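Long-range contacts in putative polysaccharide binding proteins (DUF1812) (Bacteroides thetaiotaomicron VPI-5482, PDB 3GF8), which is of unknown biochemical function but probably serves as a lipid-anchored outer-membrane component in the assembly or anchoring of fimbriae: residues A[39-44]-A[77-82]; A[125-130]-A[142-147]; A[47-52]-A[98-103]. One frame throughout, in Å; residues are numbered along the deposited sequence. Where two conformers were deposited one is given.

Contact 1: residues A[39-44]-A[77-82]; sequences VELYVF and YQFMAW
In the conformer described, one of two modelled for this residue, the selenium of selenomethionine M80 rests beside the ring of Y42, 4.8 Å from SE to the ring centroid and 48° off the ring normal, an oblique Met-aromatic contact. CG of M80 sits between its backbone N and carbonyl carbon (chi1 58°); a bend at chi2 sets SE 3.8 Å from Y42 CB, and one at chi3 brings CE over one face of W82, offset toward the rim. Y42 and M80 run side by side on the face they share with E40, F44, Q78 and W82. There the hydroxyl of Y42 makes a short 2.5 Å bond to E40 OE1, reaching it from above the carboxylate plane, and E40 OE2 forms a salt bridge with K53; both oxygens of this buried acid are thus engaged. On the other face L41 CD2 lies 4.0 Å from F79 CD2, over one face of that ring, and the two methyls of V43 pack alongside the same ring, CG1 being 3.6 Å from F79 CE1. E40, Y42 and F44 each exchange two backbone hydrogen bonds with W82, M80 and Q78 respectively, that from Y42 N to M80 O being nearly straight at 172°. Such regular antiparallel pairing, with one apolar and one mixed face, is consistent with an inner strand pair of the transthyretin-like beta-sandwich of the fimbrillin superfamily.

Contact 2: residues A[125-130]-A[142-147]; sequences YGEVIN and TINLIR
E127 and N144 lie side by side across a splayed beta hairpin formed by strands 124-133 and 139-158, with N144 ND2 donating a hydrogen bond to E127 OE2. At 2.5 Å from ND2 to OE2 the bond is shorter than expected for an N-H...O pair, and its exact length is doubtful. The carboxylate and amide planes are turned 51° against each other. N144 holds CG anti to its backbone N (chi1 -173°), and its OD1 accepts a bond from K21. E127 does a second job: its CG and its carboxylate carbon CD meet the CD1 methyl of I146, which lies 3.7 Å from E127 CD, and the I146 side chain crosses that of E127 at about a right angle. Next to it, G126 lets the strands come close, because I143 CG2 and L145 CD2 both rest against its CA; a CB in this position would clash with I143 CG2. Beyond, I129 places CG1 between its backbone N and carbonyl carbon (chi1 58°), where it meets I143 CD1 at 3.9 Å, while its CG2 approaches T142 O. The Y125 hydroxyl is hydrogen-bonded to H183 O, and its ring meets W82 edge-to-face. Backbone pairing is regular only at the Y125 end, where Y125 and I146 exchange two hydrogen bonds and E127 N follows with one to N144 O. The strands then diverge, and a water takes over the ladder: it accepts from N144 N and donates to E127 O, 2.7 Å from the water oxygen.

Contact 3: residues A[47-52]-A[98-103]; sequences NGKYLF and VSTLTD
Y50 and S99 make the close part of this contact: Y50 N donates a nearly straight bond of 2.8 Å to S99 O (171° at the hydrogen), and the CB of Y50 lies 3.6 Å from that same oxygen. K49 CA lies close to S99 O, and T100 CA to G48 O, both as CA-H...O contacts. With CG of Y50 anti to its backbone N (chi1 180°), the ring leads away from the 98-103 segment toward L94 and Y42; the backbone N of F52 lies over the ring centre, 3.8 Å above its plane. G48 has a positive phi of 82°, at which a CB would be jammed against the preceding carbonyl.

The outer side is looser. K49 bends at chi2 and crosses T100 obliquely, its CD 3.8 Å from T100 CG2, before NZ reaches V98 O at a long 3.3 Å beside the exposed V98. An alanine in place of K49 would probably leave V98 O without this donor and T100 CG2 without its aliphatic cover. Within 98-103, T100 N bonds to D103 OD2 and D103 N to T100 O, closing the turn that leads into the 3-10 segment 101-103. The loop between strands 89-91 and 105-108 is thereby docked on the hairpin turn joining strands 38-44 and 50-57, probably at the margin of a beta-sandwich.

From the N terminus, strand 38-44 turns through 45-49 into strand 50-57, its antiparallel neighbour. Contact 1 closes the first loop when strand 75-83 returns to the other edge of 38-44. Contact 3 opens inside that loop and closes after it, so the two cross; it ties loop 98-103 to the 38-44/50-57 hairpin. They meet where V43 exchanges backbone bonds with L51 and F52, a classic beta bulge, and where F44 touches L101. Contact 2 comes later in series, closing a short hairpin, and joins contact 1 through A81 O to G126 N and F79 O to I129 N. Contacts 2 and 3, centres about 17 Å apart, do not touch, yet the strand order 50-57, 38-44, 75-83, 124-133, 139-158 links them.

Contact 1: residues A[39-44]-A[77-82]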
loop_
_atom_site.group_PDB
_atom_site.type_symbol
_atom_site.label_atom_id
_atom_site.label_comp_id
_atom_site.label_asym_id
_atom_site.label_seq_id
_atom_site.Cartn_x
_atom_site.Cartn_y
_atom_site.Cartn_z
ATOM N N VAL A 39 -6.932 -11.989 8.197
ATOM C CA VAL A 39 -5.566 -12.461 8.020
ATOM C C VAL A 39 -5.666 -13.804 7.320
ATOM O O VAL A 39 -6.613 -14.564 7.566
ATOM C CB VAL A 39 -4.829 -12.543 9.354
ATOM C CG1 VAL A 39 -4.597 -11.150 9.922
ATOM C CG2 VAL A 39 -5.642 -13.399 10.406
ATOM N N GLU A 40 -4.713 -14.090 6.430
ATOM C CA GLU A 40 -4.638 -15.392 5.831
ATOM C C GLU A 40 -3.189 -15.843 5.879
ATOM O O GLU A 40 -2.309 -15.265 5.217
ATOM C CB GLU A 40 -5.199 -15.361 4.426
ATOM C CG GLU A 40 -5.247 -16.747 3.710
ATOM C CD GLU A 40 -6.062 -16.700 2.398
ATOM O OE1 GLU A 40 -5.600 -16.116 1.372
ATOM O OE2 GLU A 40 -7.186 -17.220 2.409
ATOM N N LEU A 41 -2.952 -16.857 6.708
ATOM C CA LEU A 41 -1.602 -17.383 6.966
ATOM C C LEU A 41 -1.300 -18.487 5.950
ATOM O O LEU A 41 -2.105 -19.387 5.758
ATOM C CB LEU A 41 -1.510 -17.963 8.387
ATOM C CG LEU A 41 -0.112 -18.345 8.905
ATOM C CD1 LEU A 41 0.673 -17.127 9.305
ATOM C CD2 LEU A 41 -0.197 -19.337 10.070
ATOM N N TYR A 42 -0.136 -18.409 5.324
ATOM C CA TYR A 42 0.329 -19.438 4.406
ATOM C C TYR A 42 1.451 -20.222 5.119
ATOM O O TYR A 42 2.370 -19.610 5.676
ATOM C CB TYR A 42 0.807 -18.755 3.101
ATOM C CG TYR A 42 -0.354 -18.260 2.262
ATOM C CD1 TYR A 42 -1.050 -17.116 2.607
ATOM C CD2 TYR A 42 -0.802 -18.988 1.153
ATOM C CE1 TYR A 42 -2.168 -16.691 1.863
ATOM C CE2 TYR A 42 -1.886 -18.554 0.392
ATOM C CZ TYR A 42 -2.570 -17.412 0.760
ATOM O OH TYR A 42 -3.643 -16.993 0.010
ATOM N N VAL A 43 1.377 -21.552 5.096
ATOM C CA VAL A 43 2.356 -22.416 5.762
ATOM C C VAL A 43 3.060 -23.325 4.761
ATOM O O VAL A 43 2.428 -24.007 3.965
ATOM C CB VAL A 43 1.717 -23.261 6.858
ATOM C CG1 VAL A 43 2.780 -24.182 7.529
ATOM C CG2 VAL A 43 1.051 -22.371 7.894
ATOM N N PHE A 44 4.383 -23.290 4.788
ATOM C CA PHE A 44 5.222 -24.056 3.902
ATOM C C PHE A 44 6.155 -24.897 4.784
ATOM O O PHE A 44 6.455 -24.523 5.910
ATOM C CB PHE A 44 6.041 -23.107 3.022
ATOM C CG PHE A 44 5.210 -22.263 2.098
ATOM C CD1 PHE A 44 4.690 -21.057 2.523
ATOM C CD2 PHE A 44 4.942 -22.683 0.799
ATOM C CE1 PHE A 44 3.905 -20.279 1.660
ATOM C CE2 PHE A 44 4.173 -21.913 -0.058
ATOM C CZ PHE A 44 3.652 -20.713 0.375
ATOM N N TYR A 77 9.081 -24.971 9.484
ATOM C CA TYR A 77 8.160 -24.382 8.520
ATOM C C TYR A 77 8.576 -22.950 8.201
ATOM O O TYR A 77 9.332 -22.344 8.948
ATOM C CB TYR A 77 6.745 -24.344 9.110
ATOM C CG TYR A 77 6.271 -25.680 9.595
ATOM C CD1 TYR A 77 5.707 -26.609 8.721
ATOM C CD2 TYR A 77 6.408 -26.034 10.927
ATOM C CE1 TYR A 77 5.282 -27.854 9.183
ATOM C CE2 TYR A 77 5.976 -27.241 11.391
ATOM C CZ TYR A 77 5.434 -28.157 10.528
ATOM O OH TYR A 77 5.016 -29.356 11.025
ATOM N N GLN A 78 8.073 -22.421 7.096
ATOM C CA GLN A 78 8.028 -20.980 6.910
ATOM C C GLN A 78 6.593 -20.513 6.870
ATOM O O GLN A 78 5.747 -21.186 6.294
ATOM C CB GLN A 78 8.742 -20.572 5.657
ATOM C CG GLN A 78 10.193 -20.933 5.692
ATOM C CD GLN A 78 10.937 -20.400 4.509
ATOM O OE1 GLN A 78 10.701 -20.811 3.379
ATOM N NE2 GLN A 78 11.866 -19.484 4.765
ATOM N N PHE A 79 6.310 -19.398 7.546
ATOM C CA PHE A 79 4.993 -18.785 7.510
ATOM C C PHE A 79 5.133 -17.422 6.883
ATOM O O PHE A 79 6.165 -16.743 7.036
ATOM C CB PHE A 79 4.369 -18.519 8.902
ATOM C CG PHE A 79 4.113 -19.744 9.787
ATOM C CD1 PHE A 79 4.268 -21.047 9.346
ATOM C CD2 PHE A 79 3.663 -19.534 11.105
ATOM C CE1 PHE A 79 4.028 -22.128 10.221
ATOM C CE2 PHE A 79 3.421 -20.574 11.969
ATOM C CZ PHE A 79 3.591 -21.895 11.528
HETATM N N MSE A 80 4.068 -17.015 6.199
HETATM C CA MSE A 80 3.888 -15.642 5.776
HETATM C C MSE A 80 2.389 -15.404 5.728
HETATM O O MSE A 80 1.629 -16.326 5.962
HETATM C CB MSE A 80 4.632 -15.324 4.447
HETATM C CG MSE A 80 4.303 -16.148 3.226
HETATM SE SE MSE A 80 2.698 -15.601 2.357
HETATM C CE MSE A 80 3.118 -13.742 1.857
ATOM N N ALA A 81 1.960 -14.168 5.482
ATOM C CA ALA A 81 0.541 -13.911 5.397
ATOM C C ALA A 81 0.203 -12.775 4.437
ATOM O O ALA A 81 1.065 -11.989 4.081
ATOM C CB ALA A 81 -0.033 -13.630 6.765
ATOM N N TRP A 82 -1.057 -12.764 3.980
ATOM C CA TRP A 82 -1.676 -11.588 3.377
ATOM C C TRP A 82 -2.881 -11.276 4.244
ATOM O O TRP A 82 -3.625 -12.173 4.659
ATOM C CB TRP A 82 -2.145 -11.863 1.956
ATOM C CG TRP A 82 -1.076 -11.933 0.938
ATOM C CD1 TRP A 82 -0.656 -13.053 0.262
ATOM C CD2 TRP A 82 -0.284 -10.840 0.440
ATOM N NE1 TRP A 82 0.352 -12.716 -0.616
ATOM C CE2 TRP A 82 0.595 -11.370 -0.530
ATOM C CE3 TRP A 82 -0.243 -9.463 0.715
ATOM C CZ2 TRP A 82 1.511 -10.578 -1.217
ATOM C CZ3 TRP A 82 0.658 -8.676 0.036
ATOM C CH2 TRP A 82 1.520 -9.225 -0.926
#

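Contact 2: residues A[125-130]-A[142-147]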
loop_
_atom_site.group_PDB
_atom_site.type_symbol
_atom_site.label_atom_id
_atom_site.label_comp_id
_atom_site.label_asym_id
_atom_site.label_seq_id
_atom_site.Cartn_x
_atom_site.Cartn_y
_atom_site.Cartn_z
ATOM N N TYR A 125 0.958 -7.015 3.966
ATOM C CA TYR A 125 1.855 -8.136 3.691
ATOM C C TYR A 125 2.472 -8.611 4.997
ATOM O O TYR A 125 2.913 -7.810 5.820
ATOM C CB TYR A 125 2.940 -7.700 2.708
ATOM C CG TYR A 125 4.033 -8.713 2.568
ATOM C CD1 TYR A 125 3.843 -9.866 1.809
ATOM C CD2 TYR A 125 5.267 -8.531 3.197
ATOM C CE1 TYR A 125 4.850 -10.816 1.680
ATOM C CE2 TYR A 125 6.287 -9.468 3.069
ATOM C CZ TYR A 125 6.070 -10.622 2.326
ATOM O OH TYR A 125 7.060 -11.559 2.217
ATOM N N GLY A 126 2.464 -9.925 5.205
ATOM C CA GLY A 126 2.992 -10.520 6.418
ATOM C C GLY A 126 4.301 -11.137 6.059
ATOM O O GLY A 126 4.330 -12.073 5.263
ATOM N N GLU A 127 5.382 -10.632 6.648
ATOM C CA GLU A 127 6.723 -11.070 6.264
ATOM C C GLU A 127 6.969 -12.545 6.622
ATOM O O GLU A 127 6.333 -13.102 7.560
ATOM C CB GLU A 127 7.790 -10.194 6.922
ATOM C CG GLU A 127 7.479 -8.700 6.868
ATOM C CD GLU A 127 8.628 -7.865 7.378
ATOM O OE1 GLU A 127 9.644 -7.792 6.675
ATOM O OE2 GLU A 127 8.511 -7.265 8.462
ATOM N N VAL A 128 7.859 -13.171 5.844
ATOM C CA VAL A 128 8.179 -14.598 5.970
ATOM C C VAL A 128 8.979 -14.846 7.252
ATOM O O VAL A 128 9.921 -14.126 7.520
ATOM C CB VAL A 128 9.016 -15.105 4.768
ATOM C CG1 VAL A 128 9.496 -16.558 4.987
ATOM C CG2 VAL A 128 8.253 -14.986 3.501
ATOM N N ILE A 129 8.591 -15.844 8.041
ATOM C CA ILE A 129 9.352 -16.240 9.224
ATOM C C ILE A 129 9.677 -17.741 9.199
ATOM O O ILE A 129 8.935 -18.558 8.621
ATOM C CB ILE A 129 8.586 -15.892 10.508
ATOM C CG1 ILE A 129 7.209 -16.574 10.519
ATOM C CG2 ILE A 129 8.415 -14.363 10.641
ATOM C CD1 ILE A 129 6.567 -16.617 11.897
ATOM N N ASN A 130 10.796 -18.111 9.813
ATOM C CA ASN A 130 11.134 -19.524 9.988
ATOM C C ASN A 130 10.584 -19.973 11.299
ATOM O O ASN A 130 10.735 -19.291 12.270
ATOM C CB ASN A 130 12.639 -19.726 9.959
ATOM C CG ASN A 130 13.213 -19.392 8.615
ATOM O OD1 ASN A 130 12.862 -20.021 7.614
ATOM N ND2 ASN A 130 14.078 -18.372 8.565
ATOM N N THR A 142 5.198 -14.609 15.751
ATOM C CA THR A 142 4.665 -13.293 15.394
ATOM C C THR A 142 4.828 -12.975 13.904
ATOM O O THR A 142 5.956 -12.994 13.361
ATOM C CB THR A 142 5.377 -12.167 16.175
ATOM O OG1 THR A 142 5.349 -12.453 17.573
ATOM C CG2 THR A 142 4.702 -10.815 15.905
ATOM N N ILE A 143 3.723 -12.640 13.259
ATOM C CA ILE A 143 3.769 -12.116 11.889
ATOM C C ILE A 143 3.785 -10.585 11.903
ATOM O O ILE A 143 2.977 -9.940 12.551
ATOM C CB ILE A 143 2.629 -12.638 11.014
ATOM C CG1 ILE A 143 2.787 -14.157 10.817
ATOM C CG2 ILE A 143 2.697 -11.986 9.622
ATOM C CD1 ILE A 143 3.987 -14.522 9.819
ATOM N N ASN A 144 4.761 -10.021 11.201
ATOM C CA ASN A 144 4.876 -8.582 11.070
ATOM C C ASN A 144 4.253 -8.064 9.759
ATOM O O ASN A 144 4.638 -8.501 8.683
ATOM C CB ASN A 144 6.329 -8.150 11.141
ATOM C CG ASN A 144 6.461 -6.671 11.172
ATOM O OD1 ASN A 144 5.891 -6.015 12.026
ATOM N ND2 ASN A 144 7.158 -6.123 10.193
ATOM N N LEU A 145 3.321 -7.119 9.891
ATOM C CA LEU A 145 2.505 -6.644 8.764
ATOM C C LEU A 145 2.963 -5.295 8.257
ATOM O O LEU A 145 3.200 -4.355 9.055
ATOM C CB LEU A 145 1.025 -6.526 9.161
ATOM C CG LEU A 145 0.358 -7.855 9.446
ATOM C CD1 LEU A 145 -1.120 -7.655 9.948
ATOM C CD2 LEU A 145 0.469 -8.711 8.209
ATOM N N ILE A 146 3.032 -5.207 6.933
ATOM C CA ILE A 146 3.440 -4.009 6.210
ATOM C C ILE A 146 2.318 -3.584 5.271
ATOM O O ILE A 146 1.845 -4.389 4.445
ATOM C CB ILE A 146 4.708 -4.328 5.381
ATOM C CG1 ILE A 146 5.882 -4.659 6.329
ATOM C CG2 ILE A 146 5.074 -3.165 4.437
ATOM C CD1 ILE A 146 7.079 -5.057 5.618
ATOM N N ARG A 147 1.918 -2.317 5.352
ATOM C CA ARG A 147 0.809 -1.844 4.562
ATOM C C ARG A 147 1.257 -1.590 3.164
ATOM O O ARG A 147 2.267 -0.916 2.942
ATOM C CB ARG A 147 0.167 -0.591 5.152
ATOM C CG ARG A 147 -1.092 -0.215 4.428
ATOM C CD ARG A 147 -1.975 0.762 5.209
ATOM N NE ARG A 147 -2.870 1.468 4.298
ATOM C CZ ARG A 147 -3.759 2.373 4.668
ATOM N NH1 ARG A 147 -3.877 2.740 5.935
ATOM N NH2 ARG A 147 -4.534 2.931 3.763
HETATM O O HOH W 1 6.588 -11.646 9.867
#

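Contact 3: residues A[47-52]-A[98-103]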
loop_
_atom_site.group_PDB
_atom_site.type_symbol
_atom_site.label_atom_id
_atom_site.label_comp_id
_atom_site.label_asym_id
_atom_site.label_seq_id
_atom_site.Cartn_x
_atom_site.Cartn_y
_atom_site.Cartn_z
ATOM N N ASN A 47 11.156 -28.120 3.123
ATOM C CA ASN A 47 11.481 -28.019 1.703
ATOM C C ASN A 47 10.926 -26.799 0.950
ATOM O O ASN A 47 11.215 -26.650 -0.245
ATOM C CB ASN A 47 10.994 -29.285 0.987
ATOM C CG ASN A 47 11.443 -30.560 1.685
ATOM O OD1 ASN A 47 12.514 -30.604 2.310
ATOM N ND2 ASN A 47 10.621 -31.602 1.589
ATOM N N GLY A 48 10.134 -25.939 1.601
ATOM C CA GLY A 48 9.514 -24.789 0.913
ATOM C C GLY A 48 8.234 -25.108 0.131
ATOM O O GLY A 48 7.697 -24.249 -0.577
ATOM N N LYS A 49 7.748 -26.336 0.276
ATOM C CA LYS A 49 6.492 -26.784 -0.319
ATOM C C LYS A 49 5.304 -26.367 0.548
ATOM O O LYS A 49 5.319 -26.488 1.755
ATOM C CB LYS A 49 6.455 -28.307 -0.478
ATOM C CG LYS A 49 7.577 -28.899 -1.331
ATOM C CD LYS A 49 7.329 -28.700 -2.808
ATOM C CE LYS A 49 8.379 -29.412 -3.632
ATOM N NZ LYS A 49 7.966 -29.364 -5.050
ATOM N N TYR A 50 4.276 -25.898 -0.121
ATOM C CA TYR A 50 3.054 -25.459 0.495
ATOM C C TYR A 50 2.381 -26.578 1.239
ATOM O O TYR A 50 2.277 -27.684 0.736
ATOM C CB TYR A 50 2.120 -24.996 -0.613
ATOM C CG TYR A 50 0.786 -24.499 -0.206
ATOM C CD1 TYR A 50 0.656 -23.323 0.496
ATOM C CD2 TYR A 50 -0.380 -25.174 -0.595
ATOM C CE1 TYR A 50 -0.594 -22.831 0.815
ATOM C CE2 TYR A 50 -1.619 -24.692 -0.281
ATOM C CZ TYR A 50 -1.717 -23.505 0.424
ATOM O OH TYR A 50 -2.943 -22.980 0.738
ATOM N N LEU A 51 1.898 -26.256 2.425
ATOM C CA LEU A 51 1.138 -27.196 3.237
ATOM C C LEU A 51 -0.332 -26.801 3.282
ATOM O O LEU A 51 -1.203 -27.620 3.011
ATOM C CB LEU A 51 1.729 -27.256 4.644
ATOM C CG LEU A 51 3.099 -27.960 4.676
ATOM C CD1 LEU A 51 3.814 -27.867 6.053
ATOM C CD2 LEU A 51 2.885 -29.390 4.328
ATOM N N PHE A 52 -0.599 -25.543 3.631
ATOM C CA PHE A 52 -1.972 -25.054 3.687
ATOM C C PHE A 52 -2.013 -23.574 3.953
ATOM O O PHE A 52 -0.990 -22.964 4.313
ATOM C CB PHE A 52 -2.787 -25.766 4.776
ATOM C CG PHE A 52 -2.245 -25.604 6.168
ATOM C CD1 PHE A 52 -2.615 -24.526 6.960
ATOM C CD2 PHE A 52 -1.413 -26.574 6.721
ATOM C CE1 PHE A 52 -2.141 -24.403 8.266
ATOM C CE2 PHE A 52 -0.941 -26.450 8.026
ATOM C CZ PHE A 52 -1.296 -25.364 8.790
ATOM N N VAL A 98 3.046 -29.659 -3.666
ATOM C CA VAL A 98 3.476 -29.445 -5.050
ATOM C C VAL A 98 3.987 -28.000 -5.192
ATOM O O VAL A 98 5.147 -27.790 -5.552
ATOM C CB VAL A 98 2.362 -29.821 -6.054
ATOM C CG1 VAL A 98 2.786 -29.503 -7.495
ATOM C CG2 VAL A 98 2.003 -31.349 -5.926
ATOM N N SER A 99 3.171 -27.018 -4.823
ATOM C CA SER A 99 3.565 -25.612 -4.972
ATOM C C SER A 99 4.617 -25.154 -3.957
ATOM O O SER A 99 4.772 -25.742 -2.914
ATOM C CB SER A 99 2.322 -24.713 -4.858
ATOM O OG SER A 99 1.267 -25.216 -5.678
ATOM N N THR A 100 5.337 -24.077 -4.276
ATOM C CA THR A 100 6.297 -23.460 -3.365
ATOM C C THR A 100 6.027 -21.951 -3.298
ATOM O O THR A 100 5.166 -21.448 -4.047
ATOM C CB THR A 100 7.710 -23.684 -3.865
ATOM O OG1 THR A 100 7.885 -22.970 -5.090
ATOM C CG2 THR A 100 7.963 -25.180 -4.114
ATOM N N LEU A 101 6.752 -21.249 -2.413
ATOM C CA LEU A 101 6.578 -19.806 -2.183
ATOM C C LEU A 101 6.553 -18.980 -3.452
ATOM O O LEU A 101 5.724 -18.109 -3.585
ATOM C CB LEU A 101 7.692 -19.230 -1.284
ATOM C CG LEU A 101 7.447 -19.165 0.227
ATOM C CD1 LEU A 101 8.737 -18.766 0.908
ATOM C CD2 LEU A 101 6.328 -18.187 0.589
ATOM N N THR A 102 7.455 -19.264 -4.387
ATOM C CA THR A 102 7.553 -18.421 -5.570
ATOM C C THR A 102 6.300 -18.531 -6.431
ATOM O O THR A 102 6.076 -17.671 -7.280
ATOM C CB THR A 102 8.817 -18.737 -6.385
ATOM O OG1 THR A 102 8.744 -20.080 -6.903
ATOM C CG2 THR A 102 10.112 -18.588 -5.507
ATOM N N ASP A 103 5.478 -19.571 -6.227
ATOM C CA ASP A 103 4.184 -19.680 -6.920
ATOM C C ASP A 103 3.110 -18.719 -6.414
ATOM O O ASP A 103 2.069 -18.543 -7.077
ATOM C CB ASP A 103 3.598 -21.090 -6.789
ATOM C CG ASP A 103 4.399 -22.136 -7.549
ATOM O OD1 ASP A 103 4.940 -21.812 -8.616
ATOM O OD2 ASP A 103 4.497 -23.288 -7.074
#